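Local atomic coordinates of peptidoglycan-binding domain 1 (Burkholderia, PDB entry 5NM7), a protein that probably binds and cleaves bacterial peptidoglycan as a modular phage endolysin, joining a cell-wall-binding domain to a lysozyme-like N-acetylmuramidase domain. Residues D90-S102 and Y250-S262. Sequence-based numbering, arbitrary orientation.
Sequences DLAAVRAVNEVES and YDVKLERAFDRYS
Y261 lies flat beneath R95: R95 CB sits 3.5 Å from the centroid of the Y261 ring and only 10° off the ring normal, a CH-pi contact over one face. With CG of R95 anti to its carbonyl carbon and the chain extended as far as NE, R95 CD reaches 3.5 Å from Y261 CD1 while the guanidinium goes on to a salt bridge with D77. A92, A96 and E99 complete, with R95, the hole that takes the Y261 knob. The Y261 hydroxyl donates to E99 OE1 in a very short bond of 2.5 Å, the carboxylate standing nearly upright to the ring (planes 81° apart). The other oxygen, E99 OE2, takes R260 NH2 at 2.9 Å on its syn side in a bent salt bridge. Each carboxylate oxygen thus has its own partner, which fixes the rotation of the group.

Small residues bring the backbones together. A96 CB rests 3.7 Å from A257 CB, a knob among L254, A257, F258 and Y261, while the edge of the F258 ring meets the backbone of A92 and A93. Farther along, V100 fits among Y250, K253, L254 and A257, and L254 answers as a knob in the reverse direction, its CD2 4.0 Å from V97 CG2. The E101 carboxylate is nearly parallel to the Y250 ring; E101 OE2 lies 3.8 Å from L254 CD1 and accepts from N241 ND2.

Segment axes approaching to 8.1 Å, with N-to-C directions 134° apart, and reciprocal knobs identify alanine-lined knobs-into-holes packing, joining the first and last helices of the N-acetylmuramidase family region.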
# COMPACT_ATOMS: atom_id res chain seq x y z
N ASP A 90 -1.15 -8.16 16.08
CA ASP A 90 -2.24 -9.04 15.77
C ASP A 90 -2.45 -9.01 14.23
O ASP A 90 -2.37 -7.96 13.61
CB ASP A 90 -3.49 -8.60 16.58
CG ASP A 90 -3.40 -8.97 18.11
OD1 ASP A 90 -2.59 -9.82 18.54
OD2 ASP A 90 -4.20 -8.40 18.89
N LEU A 91 -2.63 -10.18 13.64
CA LEU A 91 -2.76 -10.28 12.18
C LEU A 91 -3.90 -9.40 11.67
O LEU A 91 -3.74 -8.71 10.64
CB LEU A 91 -3.00 -11.73 11.74
CG LEU A 91 -3.31 -11.92 10.25
CD1 LEU A 91 -2.16 -11.42 9.37
CD2 LEU A 91 -3.65 -13.37 9.94
N ALA A 92 -5.01 -9.36 12.41
CA ALA A 92 -6.14 -8.51 12.03
C ALA A 92 -5.74 -7.04 11.95
O ALA A 92 -6.25 -6.29 11.12
CB ALA A 92 -7.30 -8.69 13.00
N ALA A 93 -4.83 -6.60 12.84
CA ALA A 93 -4.35 -5.24 12.78
C ALA A 93 -3.50 -4.97 11.54
O ALA A 93 -3.60 -3.89 10.93
CB ALA A 93 -3.57 -4.86 14.05
N VAL A 94 -2.69 -5.94 11.16
CA VAL A 94 -1.87 -5.85 9.94
C VAL A 94 -2.75 -5.85 8.70
O VAL A 94 -2.54 -5.05 7.80
CB VAL A 94 -0.83 -6.97 9.85
CG1 VAL A 94 -0.13 -6.98 8.51
CG2 VAL A 94 0.20 -6.78 10.97
N ARG A 95 -3.75 -6.71 8.68
CA ARG A 95 -4.72 -6.69 7.60
C ARG A 95 -5.45 -5.37 7.49
O ARG A 95 -5.62 -4.83 6.39
CB ARG A 95 -5.75 -7.79 7.79
CG ARG A 95 -5.20 -9.19 7.64
CD ARG A 95 -6.41 -10.13 7.60
NE ARG A 95 -6.05 -11.53 7.44
CZ ARG A 95 -5.64 -12.11 6.30
NH1 ARG A 95 -5.49 -11.43 5.16
NH2 ARG A 95 -5.38 -13.42 6.31
N ALA A 96 -5.85 -4.78 8.63
CA ALA A 96 -6.45 -3.45 8.64
C ALA A 96 -5.54 -2.37 8.12
O ALA A 96 -5.92 -1.56 7.33
CB ALA A 96 -6.94 -3.10 10.04
N VAL A 97 -4.28 -2.35 8.56
CA VAL A 97 -3.30 -1.39 8.05
C VAL A 97 -3.07 -1.53 6.57
O VAL A 97 -3.00 -0.54 5.84
CB VAL A 97 -1.97 -1.50 8.78
CG1 VAL A 97 -0.91 -0.63 8.11
CG2 VAL A 97 -2.16 -0.99 10.19
N ASN A 98 -2.92 -2.76 6.13
CA ASN A 98 -2.74 -3.02 4.71
C ASN A 98 -3.92 -2.52 3.90
O ASN A 98 -3.75 -1.86 2.88
CB ASN A 98 -2.52 -4.48 4.46
CG ASN A 98 -2.14 -4.76 3.03
OD1 ASN A 98 -1.14 -4.24 2.53
ND2 ASN A 98 -2.93 -5.57 2.36
N GLU A 99 -5.13 -2.83 4.35
CA GLU A 99 -6.32 -2.35 3.64
C GLU A 99 -6.42 -0.84 3.55
O GLU A 99 -6.75 -0.29 2.49
CB GLU A 99 -7.59 -2.93 4.29
CG GLU A 99 -8.89 -2.54 3.57
CD GLU A 99 -10.13 -3.15 4.20
OE1 GLU A 99 -10.06 -4.25 4.73
OE2 GLU A 99 -11.16 -2.46 4.17
N VAL A 100 -6.17 -0.16 4.65
CA VAL A 100 -6.40 1.26 4.72
C VAL A 100 -5.22 2.07 4.20
O VAL A 100 -5.42 3.10 3.52
CB VAL A 100 -6.75 1.66 6.15
CG1 VAL A 100 -6.89 3.16 6.25
CG2 VAL A 100 -8.03 0.94 6.57
N GLU A 101 -4.00 1.64 4.52
CA GLU A 101 -2.81 2.46 4.29
C GLU A 101 -2.09 2.15 3.00
O GLU A 101 -1.38 3.00 2.50
CB GLU A 101 -1.82 2.32 5.42
CG GLU A 101 -2.38 2.77 6.75
CD GLU A 101 -2.54 4.27 6.87
OE1 GLU A 101 -2.31 5.02 5.91
OE2 GLU A 101 -2.89 4.75 8.00
N SER A 102 -2.27 0.97 2.46
CA SER A 102 -1.62 0.65 1.20
C SER A 102 -2.29 1.42 0.06
O SER A 102 -3.49 1.61 0.05
CB SER A 102 -1.73 -0.83 0.90
OG SER A 102 -1.07 -1.12 -0.33
N TYR A 250 -8.70 8.16 8.25
CA TYR A 250 -7.78 7.05 8.45
C TYR A 250 -7.99 6.32 9.78
O TYR A 250 -7.98 5.11 9.83
CB TYR A 250 -6.32 7.50 8.34
CG TYR A 250 -5.91 7.78 6.91
CD1 TYR A 250 -5.75 6.74 6.05
CD2 TYR A 250 -5.67 9.07 6.45
CE1 TYR A 250 -5.38 6.98 4.73
CE2 TYR A 250 -5.31 9.32 5.12
CZ TYR A 250 -5.17 8.25 4.27
OH TYR A 250 -4.82 8.46 2.94
N ASP A 251 -8.17 7.11 10.82
CA ASP A 251 -8.37 6.56 12.16
C ASP A 251 -9.54 5.60 12.23
O ASP A 251 -9.42 4.44 12.68
CB ASP A 251 -8.46 7.67 13.20
CG ASP A 251 -9.60 8.69 12.93
OD1 ASP A 251 -9.94 9.00 11.75
OD2 ASP A 251 -10.13 9.21 13.91
N VAL A 252 -10.70 6.07 11.76
CA VAL A 252 -11.88 5.26 11.85
C VAL A 252 -11.90 4.16 10.82
O VAL A 252 -12.41 3.09 11.08
CB VAL A 252 -13.15 6.14 11.73
CG1 VAL A 252 -14.39 5.27 11.90
CG2 VAL A 252 -13.13 7.22 12.80
N LYS A 253 -11.32 4.39 9.63
CA LYS A 253 -11.20 3.29 8.70
C LYS A 253 -10.36 2.14 9.23
O LYS A 253 -10.70 0.98 9.01
CB LYS A 253 -10.64 3.77 7.34
CG LYS A 253 -11.67 4.59 6.57
CD LYS A 253 -11.05 5.17 5.31
CE LYS A 253 -12.13 5.80 4.44
NZ LYS A 253 -11.49 6.62 3.39
N LEU A 254 -9.26 2.46 9.91
CA LEU A 254 -8.43 1.45 10.54
C LEU A 254 -9.23 0.70 11.60
O LEU A 254 -9.23 -0.52 11.61
CB LEU A 254 -7.18 2.06 11.19
CG LEU A 254 -6.11 2.49 10.19
CD1 LEU A 254 -5.12 3.44 10.83
CD2 LEU A 254 -5.42 1.27 9.65
N GLU A 255 -9.89 1.46 12.45
CA GLU A 255 -10.69 0.88 13.58
C GLU A 255 -11.73 -0.07 13.07
O GLU A 255 -11.79 -1.24 13.48
CB GLU A 255 -11.31 2.01 14.39
CG GLU A 255 -12.30 1.68 15.53
CD GLU A 255 -13.26 2.85 15.78
OE1 GLU A 255 -12.93 4.08 15.63
OE2 GLU A 255 -14.39 2.54 16.14
N ARG A 256 -12.51 0.38 12.10
CA ARG A 256 -13.57 -0.45 11.55
C ARG A 256 -13.09 -1.62 10.69
O ARG A 256 -13.65 -2.71 10.75
CB ARG A 256 -14.64 0.46 10.89
CG ARG A 256 -15.06 1.53 11.91
CD ARG A 256 -16.50 1.93 11.90
NE ARG A 256 -16.73 2.95 12.94
CZ ARG A 256 -17.67 3.90 12.91
NH1 ARG A 256 -18.52 4.01 11.88
NH2 ARG A 256 -17.76 4.75 13.92
N ALA A 257 -11.97 -1.47 9.97
CA ALA A 257 -11.34 -2.59 9.31
C ALA A 257 -10.86 -3.67 10.26
O ALA A 257 -11.05 -4.86 10.02
CB ALA A 257 -10.16 -2.12 8.43
N PHE A 258 -10.21 -3.23 11.33
CA PHE A 258 -9.72 -4.13 12.37
C PHE A 258 -10.87 -4.93 12.97
O PHE A 258 -10.75 -6.16 13.11
CB PHE A 258 -9.03 -3.33 13.48
CG PHE A 258 -8.69 -4.19 14.68
CD1 PHE A 258 -7.64 -5.12 14.63
CD2 PHE A 258 -9.44 -4.10 15.84
CE1 PHE A 258 -7.34 -5.93 15.72
CE2 PHE A 258 -9.17 -4.93 16.92
CZ PHE A 258 -8.12 -5.84 16.86
N ASP A 259 -11.98 -4.25 13.27
CA ASP A 259 -13.17 -4.96 13.79
C ASP A 259 -13.60 -6.03 12.79
O ASP A 259 -13.84 -7.16 13.17
CB ASP A 259 -14.33 -4.01 14.08
CG ASP A 259 -14.07 -3.07 15.28
OD1 ASP A 259 -13.17 -3.34 16.12
OD2 ASP A 259 -14.75 -2.01 15.36
N ARG A 260 -13.68 -5.67 11.51
CA ARG A 260 -14.05 -6.65 10.47
C ARG A 260 -13.16 -7.88 10.44
O ARG A 260 -13.63 -9.02 10.38
CB ARG A 260 -14.05 -6.04 9.06
CG ARG A 260 -15.36 -5.52 8.57
CD ARG A 260 -15.31 -5.21 7.08
NE ARG A 260 -14.22 -4.35 6.63
CZ ARG A 260 -14.18 -3.01 6.72
NH1 ARG A 260 -15.17 -2.30 7.30
NH2 ARG A 260 -13.11 -2.37 6.26
N TYR A 261 -11.85 -7.65 10.45
CA TYR A 261 -10.89 -8.73 10.40
C TYR A 261 -10.84 -9.56 11.66
O TYR A 261 -10.57 -10.76 11.60
CB TYR A 261 -9.47 -8.23 10.03
CG TYR A 261 -9.36 -7.77 8.59
CD1 TYR A 261 -9.55 -8.67 7.54
CD2 TYR A 261 -9.05 -6.46 8.29
CE1 TYR A 261 -9.44 -8.27 6.22
CE2 TYR A 261 -8.93 -6.04 6.98
CZ TYR A 261 -9.13 -6.96 5.95
OH TYR A 261 -9.02 -6.51 4.66
N SER A 262 -11.03 -8.91 12.81
CA SER A 262 -11.13 -9.61 14.09
C SER A 262 -12.31 -10.56 14.10
O SER A 262 -12.16 -11.71 14.49
CB SER A 262 -11.33 -8.62 15.23
OG SER A 262 -10.23 -7.77 15.35